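NanU sialic acid binding protein (Bacteroides fragilis, PDB 4L7T) probably captures sialic acid at the outer membrane of Bacteroides fragilis as a SusD-family, high-affinity binding protein. Local coordinates at residues Arg48-Asn53 with Ala97-Val102; Ile93-Gly98 with Asn498-Thr503. One frame throughout, in Å; residues are numbered along the deposited sequence.

Interaction 1: Arg48-Asn53 with Ala97-Val102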
ATOM      1  N   ARG A  48       0.633  -5.212 -11.419  1.00 17.70           N
ATOM      2  CA  ARG A  48       1.135  -3.865 -11.483  1.00 17.79           C
ATOM      3  C   ARG A  48       0.071  -2.849 -12.019  1.00 19.01           C
ATOM      4  O   ARG A  48       0.044  -1.666 -11.603  1.00 20.05           O
ATOM      5  CB  ARG A  48       2.416  -3.792 -12.300  1.00 17.84           C
ATOM      6  CG  ARG A  48       2.948  -2.342 -12.524  1.00 18.30           C
ATOM      7  CD  ARG A  48       4.292  -2.317 -13.201  1.00 19.73           C
ATOM      8  NE  ARG A  48       4.188  -2.969 -14.536  1.00 23.16           N
ATOM      9  CZ  ARG A  48       5.247  -3.375 -15.245  1.00 29.74           C
ATOM     10  NH1 ARG A  48       6.480  -3.128 -14.801  1.00 29.01           N
ATOM     11  NH2 ARG A  48       5.073  -3.960 -16.447  1.00 23.84           N
ATOM     12  N   GLU A  49      -0.806  -3.331 -12.904  1.00 19.39           N
ATOM     13  CA  GLU A  49      -1.894  -2.434 -13.445  1.00 20.52           C
ATOM     14  C   GLU A  49      -2.936  -2.032 -12.364  1.00 20.72           C
ATOM     15  O   GLU A  49      -3.765  -1.109 -12.566  1.00 21.50           O
ATOM     16  CB  GLU A  49      -2.626  -3.078 -14.618  1.00 23.05           C
ATOM     17  CG  GLU A  49      -1.741  -3.150 -15.838  1.00 23.60           C
ATOM     18  CD  GLU A  49      -2.356  -3.864 -17.054  1.00 29.34           C
ATOM     19  OE1 GLU A  49      -3.426  -4.520 -16.958  1.00 31.64           O
ATOM     20  OE2 GLU A  49      -1.709  -3.763 -18.115  1.00 35.85           O
ATOM     21  N   CYS A  50      -2.925  -2.741 -11.253  1.00 18.32           N
ATOM     22  CA  CYS A  50      -3.857  -2.476 -10.165  1.00 18.35           C
ATOM     23  C   CYS A  50      -3.198  -1.651  -9.074  1.00 18.88           C
ATOM     24  O   CYS A  50      -3.818  -1.360  -8.043  1.00 17.17           O
ATOM     25  CB  CYS A  50      -4.389  -3.776  -9.564  1.00 19.34           C
ATOM     26  SG  CYS A  50      -5.405  -4.886 -10.592  1.00 24.62           S
ATOM     27  N   SER A  51      -1.958  -1.236  -9.292  1.00 16.23           N
ATOM     28  CA  SER A  51      -1.177  -0.594  -8.221  1.00 16.70           C
ATOM     29  C   SER A  51      -1.691   0.786  -7.753  1.00 15.75           C
ATOM     30  O   SER A  51      -1.686   1.067  -6.568  1.00 14.25           O
ATOM     31  CB  SER A  51       0.313  -0.588  -8.499  1.00 15.96           C
ATOM     32  OG  SER A  51       0.643   0.212  -9.629  1.00 19.88           O
ATOM     33  N   PHE A  52      -2.173   1.609  -8.671  1.00 14.18           N
ATOM     34  CA  PHE A  52      -2.774   2.910  -8.242  1.00 14.75           C
ATOM     35  C   PHE A  52      -3.969   2.580  -7.362  1.00 15.10           C
ATOM     36  O   PHE A  52      -4.168   3.259  -6.359  1.00 15.43           O
ATOM     37  CB  PHE A  52      -3.282   3.614  -9.491  1.00 15.05           C
ATOM     38  CG  PHE A  52      -3.907   4.983  -9.211  1.00 14.04           C
ATOM     39  CD1 PHE A  52      -3.295   5.911  -8.367  1.00 15.43           C
ATOM     40  CD2 PHE A  52      -5.117   5.305  -9.854  1.00 15.86           C
ATOM     41  CE1 PHE A  52      -3.919   7.143  -8.073  1.00 15.62           C
ATOM     42  CE2 PHE A  52      -5.735   6.515  -9.574  1.00 19.29           C
ATOM     43  CZ  PHE A  52      -5.095   7.454  -8.743  1.00 16.30           C
ATOM     44  N   ASN A  53      -4.774   1.591  -7.746  1.00 15.36           N
ATOM     45  CA  ASN A  53      -5.979   1.156  -6.973  1.00 15.96           C
ATOM     46  C   ASN A  53      -5.627   0.600  -5.587  1.00 15.97           C
ATOM     47  O   ASN A  53      -6.311   0.918  -4.605  1.00 17.16           O
ATOM     48  CB  ASN A  53      -6.862   0.204  -7.735  1.00 15.47           C
ATOM     49  CG  ASN A  53      -7.664   0.938  -8.822  1.00 18.46           C
ATOM     50  OD1 ASN A  53      -7.974   2.116  -8.670  1.00 19.96           O
ATOM     51  ND2 ASN A  53      -8.003   0.239  -9.882  1.00 20.81           N
ATOM     52  N   ALA A  97     -11.826  -2.487  -8.974  1.00 18.03           N
ATOM     53  CA  ALA A  97     -10.456  -1.992  -9.076  1.00 18.47           C
ATOM     54  C   ALA A  97      -9.698  -2.758 -10.188  1.00 19.64           C
ATOM     55  O   ALA A  97      -8.488  -2.783 -10.176  1.00 19.11           O
ATOM     56  CB  ALA A  97      -9.675  -2.117  -7.674  1.00 18.22           C
ATOM     57  N   GLY A  98     -10.443  -3.442 -11.087  1.00 18.45           N
ATOM     58  CA  GLY A  98      -9.764  -4.140 -12.192  1.00 18.66           C
ATOM     59  C   GLY A  98      -9.192  -5.468 -11.726  1.00 20.31           C
ATOM     60  O   GLY A  98      -8.450  -6.112 -12.498  1.00 20.57           O
ATOM     61  N   MET A  99      -9.525  -5.911 -10.528  1.00 18.72           N
ATOM     62  CA  MET A  99      -8.857  -7.108  -9.937  1.00 19.29           C
ATOM     63  C   MET A  99      -9.232  -8.444 -10.585  1.00 19.91           C
ATOM     64  O   MET A  99      -8.386  -9.330 -10.671  1.00 19.07           O
ATOM     65  CB  MET A  99      -8.996  -7.168  -8.424  1.00 18.02           C
ATOM     66  CG  MET A  99      -8.222  -6.043  -7.796  1.00 19.04           C
ATOM     67  SD  MET A  99      -8.141  -6.154  -6.000  1.00 19.63           S
ATOM     68  CE  MET A  99      -7.205  -4.681  -5.832  1.00 22.28           C
ATOM     69  N   TYR A 100     -10.447  -8.536 -11.113  1.00 18.99           N
ATOM     70  CA  TYR A 100     -10.933  -9.831 -11.630  1.00 20.62           C
ATOM     71  C   TYR A 100     -10.214 -10.259 -12.894  1.00 21.41           C
ATOM     72  O   TYR A 100     -10.102 -11.457 -13.132  1.00 22.08           O
ATOM     73  CB  TYR A 100     -12.474  -9.844 -11.762  1.00 20.35           C
ATOM     74  CG  TYR A 100     -13.170 -10.086 -10.462  1.00 17.02           C
ATOM     75  CD1 TYR A 100     -13.145 -11.319  -9.805  1.00 18.97           C
ATOM     76  CD2 TYR A 100     -13.847  -9.014  -9.796  1.00 18.44           C
ATOM     77  CE1 TYR A 100     -13.778 -11.498  -8.613  1.00 20.07           C
ATOM     78  CE2 TYR A 100     -14.455  -9.182  -8.594  1.00 17.76           C
ATOM     79  CZ  TYR A 100     -14.449 -10.404  -7.984  1.00 19.41           C
ATOM     80  OH  TYR A 100     -15.095 -10.686  -6.795  1.00 20.04           O
ATOM     81  N   LYS A 101      -9.752  -9.293 -13.670  1.00 21.74           N
ATOM     82  CA  LYS A 101      -8.999  -9.571 -14.873  1.00 24.20           C
ATOM     83  C   LYS A 101      -7.694 -10.292 -14.467  1.00 24.90           C
ATOM     84  O   LYS A 101      -7.260 -11.231 -15.181  1.00 24.29           O
ATOM     85  CB  LYS A 101      -8.668  -8.279 -15.597  1.00 23.87           C
ATOM     86  CG  LYS A 101      -7.684  -8.430 -16.778  1.00 29.96           C
ATOM     87  CD  LYS A 101      -7.649  -7.174 -17.626  1.00 36.83           C
ATOM     88  CE  LYS A 101      -6.240  -6.772 -18.090  1.00 39.31           C
ATOM     89  NZ  LYS A 101      -5.950  -7.103 -19.550  1.00 42.79           N
ATOM     90  N   VAL A 102      -7.091  -9.829 -13.350  1.00 22.86           N
ATOM     91  CA  VAL A 102      -5.818 -10.421 -12.860  1.00 21.13           C
ATOM     92  C   VAL A 102      -6.057 -11.777 -12.318  1.00 20.72           C
ATOM     93  O   VAL A 102      -5.300 -12.729 -12.680  1.00 20.62           O
ATOM     94  CB  VAL A 102      -5.143  -9.534 -11.788  1.00 22.45           C
ATOM     95  CG1 VAL A 102      -3.746 -10.103 -11.468  1.00 23.88           C
ATOM     96  CG2 VAL A 102      -5.016  -8.107 -12.339  1.00 18.88           C
TER
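Asn53 and Cys50 reach across to the approach of helix 99-115 with different chemistry. The amide of Asn53 gives an N-H to the backbone carbonyl of Ala97, ND2 to O 3.1 Å. This bond is far from straight: the donor angle is 144°, and ND2 sits above the carbonyl plane, meeting the C=O almost at a right angle (98°). Asn53 CB and Ala97 CB also meet, 3.6 Å apart, so the Asn53 side chain grips one residue by both a polar and an apolar contact. Cys50 carries its sulphur anti to its own carbonyl carbon (chi1 -64°), where SG lies 3.7 Å from Val102 CG2 and 3.8 Å from Gly98 O, with Met99 CG a little farther off. At the exposed margin Glu49 and Lys101 pass obliquely; OE1 of Glu49 stays 4.4 Å from NZ of Lys101, beyond salt-bridge distance, so any attraction is probably weak. The contact joins two helix starts in the helix-rich SusD fold, a sharp corner on one side and a loop turning into helix on the other. That corner is a type I beta turn, Arg48 to Ser51, linking helix 33-48 to helix 51-58. Its carbonyl at Arg48 is held twice, by Ser51 N and by Ser51 OG, the latter with OG 2.8 Å from Arg48 O and in the carbonyl plane. Farther out, Arg48 NH1 bonds to Arg272 O, while Met99 packs against Leu138 and His141 of helix 121-146 as well as Phe54 and Leu57.

Interaction 2: Ile93-Gly98 with Asn498-Thr503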
ATOM      1  N   ILE A  93     -13.730   4.458  -7.297  1.00 18.67           N
ATOM      2  CA  ILE A  93     -13.089   3.387  -8.077  1.00 16.43           C
ATOM      3  C   ILE A  93     -14.174   2.525  -8.726  1.00 17.37           C
ATOM      4  O   ILE A  93     -15.218   2.309  -8.099  1.00 18.68           O
ATOM      5  CB  ILE A  93     -12.301   2.467  -7.103  1.00 15.21           C
ATOM      6  CG1 ILE A  93     -11.110   3.180  -6.509  1.00 14.96           C
ATOM      7  CG2 ILE A  93     -11.754   1.256  -7.868  1.00 18.06           C
ATOM      8  CD1 ILE A  93     -10.375   2.342  -5.322  1.00 15.97           C
ATOM      9  N   SER A  94     -13.961   2.034  -9.945  1.00 17.50           N
ATOM     10  CA  SER A  94     -14.970   1.206 -10.615  1.00 19.44           C
ATOM     11  C   SER A  94     -14.487  -0.202 -10.814  1.00 19.86           C
ATOM     12  O   SER A  94     -13.276  -0.453 -10.736  1.00 18.61           O
ATOM     13  CB  SER A  94     -15.244   1.758 -12.034  1.00 20.78           C
ATOM     14  OG  SER A  94     -15.740   3.084 -11.952  1.00 28.58           O
ATOM     15  N   ASN A  95     -15.434  -1.095 -11.117  1.00 20.32           N
ATOM     16  CA  ASN A  95     -15.182  -2.451 -11.637  1.00 21.51           C
ATOM     17  C   ASN A  95     -14.229  -3.251 -10.689  1.00 21.72           C
ATOM     18  O   ASN A  95     -13.321  -3.909 -11.173  1.00 21.85           O
ATOM     19  CB  ASN A  95     -14.584  -2.364 -13.090  1.00 22.32           C
ATOM     20  CG  ASN A  95     -15.384  -1.378 -14.026  1.00 29.96           C
ATOM     21  OD1 ASN A  95     -14.803  -0.612 -14.835  1.00 35.42           O
ATOM     22  ND2 ASN A  95     -16.718  -1.460 -13.937  1.00 32.69           N
ATOM     23  N   PHE A  96     -14.463  -3.190  -9.374  1.00 18.46           N
ATOM     24  CA  PHE A  96     -13.676  -3.940  -8.390  1.00 19.66           C
ATOM     25  C   PHE A  96     -12.207  -3.723  -8.589  1.00 18.62           C
ATOM     26  O   PHE A  96     -11.424  -4.682  -8.407  1.00 17.53           O
ATOM     27  CB  PHE A  96     -14.065  -5.442  -8.351  1.00 18.51           C
ATOM     28  CG  PHE A  96     -15.513  -5.671  -8.003  1.00 19.98           C
ATOM     29  CD1 PHE A  96     -15.978  -5.525  -6.672  1.00 18.09           C
ATOM     30  CD2 PHE A  96     -16.448  -5.956  -9.020  1.00 18.94           C
ATOM     31  CE1 PHE A  96     -17.289  -5.666  -6.339  1.00 23.32           C
ATOM     32  CE2 PHE A  96     -17.802  -6.051  -8.674  1.00 19.95           C
ATOM     33  CZ  PHE A  96     -18.213  -5.947  -7.347  1.00 21.72           C
ATOM     34  N   ALA A  97     -11.826  -2.487  -8.974  1.00 18.03           N
ATOM     35  CA  ALA A  97     -10.456  -1.992  -9.076  1.00 18.47           C
ATOM     36  C   ALA A  97      -9.698  -2.758 -10.188  1.00 19.64           C
ATOM     37  O   ALA A  97      -8.488  -2.783 -10.176  1.00 19.11           O
ATOM     38  CB  ALA A  97      -9.675  -2.117  -7.674  1.00 18.22           C
ATOM     39  N   GLY A  98     -10.443  -3.442 -11.087  1.00 18.45           N
ATOM     40  CA  GLY A  98      -9.764  -4.140 -12.192  1.00 18.66           C
ATOM     41  C   GLY A  98      -9.192  -5.468 -11.726  1.00 20.31           C
ATOM     42  O   GLY A  98      -8.450  -6.112 -12.498  1.00 20.57           O
ATOM     43  N   ASN A 498     -20.131   0.596  -9.013  1.00 19.51           N
ATOM     44  CA  ASN A 498     -20.529   1.478 -10.103  1.00 21.27           C
ATOM     45  C   ASN A 498     -21.641   0.901 -10.988  1.00 21.60           C
ATOM     46  O   ASN A 498     -21.813  -0.278 -11.043  1.00 21.83           O
ATOM     47  CB  ASN A 498     -19.372   1.960 -10.952  1.00 21.24           C
ATOM     48  CG  ASN A 498     -18.596   0.839 -11.564  1.00 23.07           C
ATOM     49  OD1 ASN A 498     -17.978   0.056 -10.842  1.00 20.99           O
ATOM     50  ND2 ASN A 498     -18.619   0.738 -12.905  1.00 24.62           N
ATOM     51  N   GLU A 499     -22.363   1.805 -11.679  1.00 23.81           N
ATOM     52  CA  GLU A 499     -23.616   1.387 -12.381  1.00 27.27           C
ATOM     53  C   GLU A 499     -23.394   0.245 -13.399  1.00 26.16           C
ATOM     54  O   GLU A 499     -24.129  -0.732 -13.403  1.00 28.04           O
ATOM     55  CB  GLU A 499     -24.304   2.582 -13.089  1.00 27.44           C
ATOM     56  CG  GLU A 499     -24.895   3.627 -12.133  1.00 33.23           C
ATOM     57  CD  GLU A 499     -25.257   4.958 -12.816  1.00 41.07           C
ATOM     58  OE1 GLU A 499     -24.788   6.023 -12.342  1.00 43.93           O
ATOM     59  OE2 GLU A 499     -26.015   4.924 -13.816  1.00 43.62           O
ATOM     60  N   SER A 500     -22.366   0.388 -14.238  1.00 27.79           N
ATOM     61  CA  SER A 500     -22.100  -0.571 -15.333  1.00 28.46           C
ATOM     62  C   SER A 500     -21.906  -2.007 -14.814  1.00 29.19           C
ATOM     63  O   SER A 500     -22.397  -2.981 -15.409  1.00 31.26           O
ATOM     64  CB  SER A 500     -20.983  -0.065 -16.256  1.00 28.55           C
ATOM     65  OG  SER A 500     -19.671  -0.183 -15.687  1.00 31.20           O
ATOM     66  N   VAL A 501     -21.282  -2.158 -13.641  1.00 27.46           N
ATOM     67  CA  VAL A 501     -21.168  -3.493 -12.997  1.00 27.76           C
ATOM     68  C   VAL A 501     -22.495  -4.147 -12.658  1.00 28.18           C
ATOM     69  O   VAL A 501     -22.716  -5.360 -12.908  1.00 28.87           O
ATOM     70  CB  VAL A 501     -20.297  -3.393 -11.669  1.00 25.90           C
ATOM     71  CG1 VAL A 501     -20.312  -4.698 -10.865  1.00 30.64           C
ATOM     72  CG2 VAL A 501     -18.892  -2.891 -12.011  1.00 25.25           C
ATOM     73  N   LEU A 502     -23.387  -3.352 -12.070  1.00 28.13           N
ATOM     74  CA  LEU A 502     -24.693  -3.821 -11.652  1.00 29.24           C
ATOM     75  C   LEU A 502     -25.643  -4.148 -12.852  1.00 32.08           C
ATOM     76  O   LEU A 502     -26.406  -5.125 -12.775  1.00 33.49           O
ATOM     77  CB  LEU A 502     -25.326  -2.803 -10.710  1.00 29.09           C
ATOM     78  CG  LEU A 502     -24.608  -2.611  -9.346  1.00 25.89           C
ATOM     79  CD1 LEU A 502     -25.233  -1.521  -8.487  1.00 24.44           C
ATOM     80  CD2 LEU A 502     -24.595  -3.893  -8.560  1.00 25.83           C
ATOM     81  N   THR A 503     -25.543  -3.364 -13.938  1.00 34.64           N
ATOM     82  CA  THR A 503     -26.259  -3.616 -15.221  1.00 36.95           C
ATOM     83  C   THR A 503     -25.779  -4.952 -15.817  1.00 37.90           C
ATOM     84  O   THR A 503     -26.589  -5.808 -16.220  1.00 38.06           O
ATOM     85  CB  THR A 503     -25.955  -2.533 -16.305  1.00 36.64           C
ATOM     86  OG1 THR A 503     -26.278  -1.226 -15.832  1.00 39.18           O
ATOM     87  CG2 THR A 503     -26.777  -2.783 -17.596  1.00 38.27           C
TER
HETATM   88  O   HOH W   1     -17.162   0.359  -7.553  1.00 19.48           O
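Asn498 turns CG into the position between its backbone N and carbonyl carbon (chi1 58°), which sets CG against Ser94 CB, and Val501 holds CG1 anti to its own N (chi1 172°), which puts CG1 against Phe96 CE2. The Asn498 carbonyl then accepts the backbone N-H of Asn95 in a nearly straight bond, Asn95 N to Asn498 OD1 2.8 Å with a donor angle of 167°, the nitrogen tilted somewhat from the carbonyl plane. Ser94 CB touches the same amide, 3.4 Å from Asn498 OD1. Asn95 to Gly98 all have positive phi and form a left-handed helical turn, closed by Ala97 N to Ser94 O and Gly98 N to Asn95 O bonds. Across the contact, Asn498 occupies the N-cap position of helix 499-504, yet its side chain makes no capping bond: instead its OD1 is bonded to the turn at Asn95 N. On the apolar side the two methyls of Val501 divide the work, CG1 lying 3.6 Å from Phe96 CE2 and CG2 3.8 Å from Asn95 CA. A water 2.8 Å from Ile93 O also takes a weak bond from Asn498 N. Outside the two segments, Phe96 meets Trp146 edge-to-face and touches Leu142, both on helix 121-146.

How the interactions relate
The two contacts share Ala97 and Gly98, and their centres lie about 12 Å apart on the same side of the chain's centre. Along the chain the order is 48-53, 93-98, 97-102 and, some 400 residues later, 498-503. The connector before helix 99-115 is therefore contacted by two separate helices, 51-58 and 499-504: interaction 1 ties its end to the start of helix 51-58, and interaction 2 joins residues Ser94 to Phe96, just upstream, to the short helix 499-504 near the C-terminus. Asn53 OD1 also packs against Ile93 CG1, bringing the two into direct touch. Helix 121-146 touches residues of both. Together they illustrate how one irregular connector can join N-terminal helices to the chain's far end.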